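DUF5638 domain-containing protein (Legionella pneumophila subsp. pneumophila, PDB 5L1A) is of unknown function and is represented here by the helical N-terminal DUF5638 part of a longer, probably membrane-anchored Legionella protein. Local coordinates at residues Glu12-Asn17 / Glu61-Tyr66. Numbering follows the deposited sequence.
Sequences EKRLQN and EVVEEY. With I3C (5-amino-2,4,6-triiodobenzene-1,3-dicarboxylic acid), chain B; I3C (5-amino-2,4,6-triiodobenzene-1,3-dicarboxylic acid), chain E.
L15 and V63 are the residues whose CA atoms come nearest, 6.2 Å apart, where the helical segments 12-17 and 61-66 run nearly parallel, their axes 9.7 Å apart at a crossing angle of 19°. V63 points toward the facing helix and uses its two methyls on different partners. CG1, turned anti to the backbone N, lies 3.8 Å from R14 CB and also sits over the centre of one face of the R14 guanidinium, 3.8 Å above its plane. The bend of R14 at chi3 (-86°) helps lay that flat group across the methyl, and a salt bridge from R14 NH1 to E67, the residue after segment 61-66, holds its charged end. CG2 of V63 packs at 4.3 Å from L15 CG. The L15 branch that reaches farther across is CD2, which meets the Y66 ring at its edge and in its plane, 3.5 Å from Y66 CD2; the two side chains cross at about a right angle. Both segments belong to an all-helical bundle: 12-17 lies on helix 8-25 and 61-66 on helix 56-77, while helix 33-51, between them in sequence, supplies F50 and N47 against L15 and stacks Y46 on the Y66 ring. Y66 OH hydrogen-bonds to D19 of helix 8-25, so the tyrosine bridges the two helices by a polar bond at its end as well as by its apolar edge. E61 and E65 take no part in the contact with 12-17 and instead touch bound molecules of I3C, a triiodinated compound probably introduced for phasing, so these pockets need not mark a natural site. There, N13 of the chain E molecule donates to E65 OE1 over 3.1 Å, with a clearly bent N-H...O angle of 135°, and V62 CG2 lies 3.9 Å from the same N13.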
loop_
_atom_site.group_PDB
_atom_site.type_symbol
_atom_site.label_atom_id
_atom_site.label_comp_id
_atom_site.label_asym_id
_atom_site.label_seq_id
_atom_site.Cartn_x
_atom_site.Cartn_y
_atom_site.Cartn_z
ATOM N N GLU A 12 9.002 -6.109 -9.021
ATOM C CA GLU A 12 9.369 -4.742 -8.675
ATOM C C GLU A 12 8.685 -3.726 -9.582
ATOM O O GLU A 12 8.298 -2.648 -9.121
ATOM C CB GLU A 12 10.886 -4.582 -8.740
ATOM C CG GLU A 12 11.389 -3.181 -8.421
ATOM C CD GLU A 12 11.174 -2.798 -6.970
ATOM O OE1 GLU A 12 11.200 -3.700 -6.105
ATOM O OE2 GLU A 12 10.978 -1.597 -6.696
ATOM N N LYS A 13 8.515 -4.056 -10.866
ATOM C CA LYS A 13 7.848 -3.141 -11.785
ATOM C C LYS A 13 6.419 -2.849 -11.348
ATOM O O LYS A 13 5.897 -1.764 -11.622
ATOM C CB LYS A 13 7.871 -3.713 -13.205
ATOM C CG LYS A 13 9.267 -3.816 -13.814
ATOM C CD LYS A 13 9.215 -4.327 -15.250
ATOM C CE LYS A 13 10.580 -4.247 -15.929
ATOM N NZ LYS A 13 11.588 -5.154 -15.308
ATOM N N ARG A 14 5.773 -3.795 -10.664
ATOM C CA ARG A 14 4.429 -3.541 -10.160
ATOM C C ARG A 14 4.446 -2.770 -8.847
ATOM O O ARG A 14 3.483 -2.059 -8.544
ATOM C CB ARG A 14 3.669 -4.855 -9.996
ATOM C CG ARG A 14 3.249 -5.475 -11.316
ATOM C CD ARG A 14 2.055 -6.387 -11.128
ATOM N NE ARG A 14 2.449 -7.739 -10.754
ATOM C CZ ARG A 14 1.674 -8.584 -10.084
ATOM N NH1 ARG A 14 0.465 -8.213 -9.690
ATOM N NH2 ARG A 14 2.117 -9.795 -9.798
ATOM N N LEU A 15 5.516 -2.903 -8.060
ATOM C CA LEU A 15 5.679 -2.045 -6.889
ATOM C C LEU A 15 5.728 -0.578 -7.292
ATOM O O LEU A 15 5.135 0.278 -6.625
ATOM C CB LEU A 15 6.950 -2.415 -6.126
ATOM C CG LEU A 15 6.893 -3.327 -4.902
ATOM C CD1 LEU A 15 8.204 -3.215 -4.147
ATOM C CD2 LEU A 15 5.733 -2.975 -3.994
ATOM N N GLN A 16 6.436 -0.272 -8.384
ATOM C CA GLN A 16 6.621 1.113 -8.799
ATOM C C GLN A 16 5.348 1.704 -9.391
ATOM O O GLN A 16 5.107 2.908 -9.253
ATOM C CB GLN A 16 7.774 1.207 -9.800
ATOM C CG GLN A 16 9.078 0.616 -9.280
ATOM C CD GLN A 16 10.185 0.633 -10.314
ATOM O OE1 GLN A 16 11.118 -0.167 -10.250
ATOM N NE2 GLN A 16 10.092 1.551 -11.270
ATOM N N ASN A 17 4.529 0.886 -10.057
ATOM C CA ASN A 17 3.236 1.373 -10.523
ATOM C C ASN A 17 2.366 1.815 -9.353
ATOM O O ASN A 17 1.695 2.851 -9.425
ATOM C CB ASN A 17 2.522 0.297 -11.338
ATOM C CG ASN A 17 3.121 0.116 -12.717
ATOM O OD1 ASN A 17 3.890 0.955 -13.184
ATOM N ND2 ASN A 17 2.761 -0.980 -13.383
ATOM N N GLU A 61 2.603 -11.929 -2.762
ATOM C CA GLU A 61 1.524 -11.615 -1.829
ATOM C C GLU A 61 1.600 -10.165 -1.359
ATOM O O GLU A 61 0.566 -9.519 -1.151
ATOM C CB GLU A 61 1.559 -12.571 -0.635
ATOM C CG GLU A 61 0.396 -12.390 0.333
ATOM C CD GLU A 61 0.375 -13.426 1.446
ATOM O OE1 GLU A 61 1.221 -14.348 1.431
ATOM O OE2 GLU A 61 -0.493 -13.319 2.337
ATOM N N VAL A 62 2.814 -9.638 -1.189
ATOM C CA VAL A 62 2.973 -8.239 -0.804
ATOM C C VAL A 62 2.584 -7.319 -1.953
ATOM O O VAL A 62 1.915 -6.298 -1.751
ATOM C CB VAL A 62 4.417 -7.980 -0.338
ATOM C CG1 VAL A 62 4.647 -6.496 -0.098
ATOM C CG2 VAL A 62 4.718 -8.779 0.917
ATOM N N VAL A 63 3.003 -7.657 -3.175
ATOM C CA VAL A 63 2.657 -6.838 -4.334
ATOM C C VAL A 63 1.145 -6.808 -4.533
ATOM O O VAL A 63 0.561 -5.754 -4.810
ATOM C CB VAL A 63 3.391 -7.350 -5.588
ATOM C CG1 VAL A 63 2.790 -6.746 -6.849
ATOM C CG2 VAL A 63 4.875 -7.025 -5.501
ATOM N N GLU A 64 0.486 -7.960 -4.385
ATOM C CA GLU A 64 -0.970 -7.993 -4.464
ATOM C C GLU A 64 -1.607 -7.182 -3.342
ATOM O O GLU A 64 -2.625 -6.515 -3.552
ATOM C CB GLU A 64 -1.466 -9.439 -4.429
ATOM C CG GLU A 64 -1.155 -10.222 -5.688
ATOM C CD GLU A 64 -1.458 -11.702 -5.550
ATOM O OE1 GLU A 64 -1.762 -12.152 -4.425
ATOM O OE2 GLU A 64 -1.390 -12.417 -6.571
ATOM N N GLU A 65 -1.025 -7.231 -2.141
ATOM C CA GLU A 65 -1.588 -6.484 -1.022
ATOM C C GLU A 65 -1.479 -4.983 -1.254
ATOM O O GLU A 65 -2.405 -4.230 -0.933
ATOM C CB GLU A 65 -0.890 -6.880 0.279
ATOM C CG GLU A 65 -1.469 -6.222 1.518
ATOM C CD GLU A 65 -0.492 -6.207 2.676
ATOM O OE1 GLU A 65 0.715 -6.406 2.428
ATOM O OE2 GLU A 65 -0.926 -5.995 3.829
ATOM N N TYR A 66 -0.353 -4.534 -1.810
ATOM C CA TYR A 66 -0.193 -3.127 -2.160
ATOM C C TYR A 66 -1.185 -2.715 -3.244
ATOM O O TYR A 66 -1.730 -1.604 -3.212
ATOM C CB TYR A 66 1.246 -2.883 -2.618
ATOM C CG TYR A 66 1.721 -1.450 -2.572
ATOM C CD1 TYR A 66 0.922 -0.435 -2.059
ATOM C CD2 TYR A 66 2.979 -1.113 -3.051
ATOM C CE1 TYR A 66 1.371 0.878 -2.025
ATOM C CE2 TYR A 66 3.436 0.188 -3.021
ATOM C CZ TYR A 66 2.631 1.181 -2.510
ATOM O OH TYR A 66 3.094 2.477 -2.486
HETATM I I3 I3C B . -6.672 -14.007 0.746
HETATM I I2 I3C B . -8.190 -8.061 0.987
HETATM I I1 I3C B . -2.521 -9.822 2.546
HETATM O O8 I3C B . -3.069 -13.127 0.831
HETATM O O9 I3C B . -3.681 -13.325 2.927
HETATM C C10 I3C B . -5.054 -7.808 2.002
HETATM N N13 I3C B . -8.423 -11.256 0.530
HETATM C C1 I3C B . -4.795 -11.708 1.609
HETATM C C6 I3C B . -6.163 -12.031 1.144
HETATM C C5 I3C B . -7.170 -10.965 0.957
HETATM C C4 I3C B . -6.789 -9.570 1.244
HETATM C C3 I3C B . -5.429 -9.228 1.710
HETATM C C2 I3C B . -4.437 -10.303 1.890
HETATM C C7 I3C B . -3.782 -12.792 1.801
HETATM O O11 I3C B . -4.677 -7.082 1.059
HETATM O O12 I3C B . -5.131 -7.393 3.181
HETATM I I3 I3C E . 1.247 -9.473 2.970
HETATM I I2 I3C E . 5.049 -6.215 6.758
HETATM I I1 I3C E . 2.814 -11.666 8.488
HETATM O O8 I3C E . 1.927 -12.540 5.064
HETATM O O9 I3C E . 0.165 -11.492 5.821
HETATM C C10 I3C E . 4.518 -8.793 8.620
HETATM N N13 I3C E . 3.220 -7.023 4.091
HETATM C C1 I3C E . 2.215 -10.295 5.783
HETATM C C6 I3C E . 2.304 -9.223 4.759
HETATM C C5 I3C E . 3.132 -8.008 5.020
HETATM C C4 I3C E . 3.866 -7.879 6.310
HETATM C C3 I3C E . 3.775 -8.951 7.327
HETATM C C2 I3C E . 2.949 -10.154 7.063
HETATM C C7 I3C E . 1.383 -11.520 5.538
HETATM O O11 I3C E . 3.973 -8.150 9.544
HETATM O O12 I3C E . 5.655 -9.295 8.743
#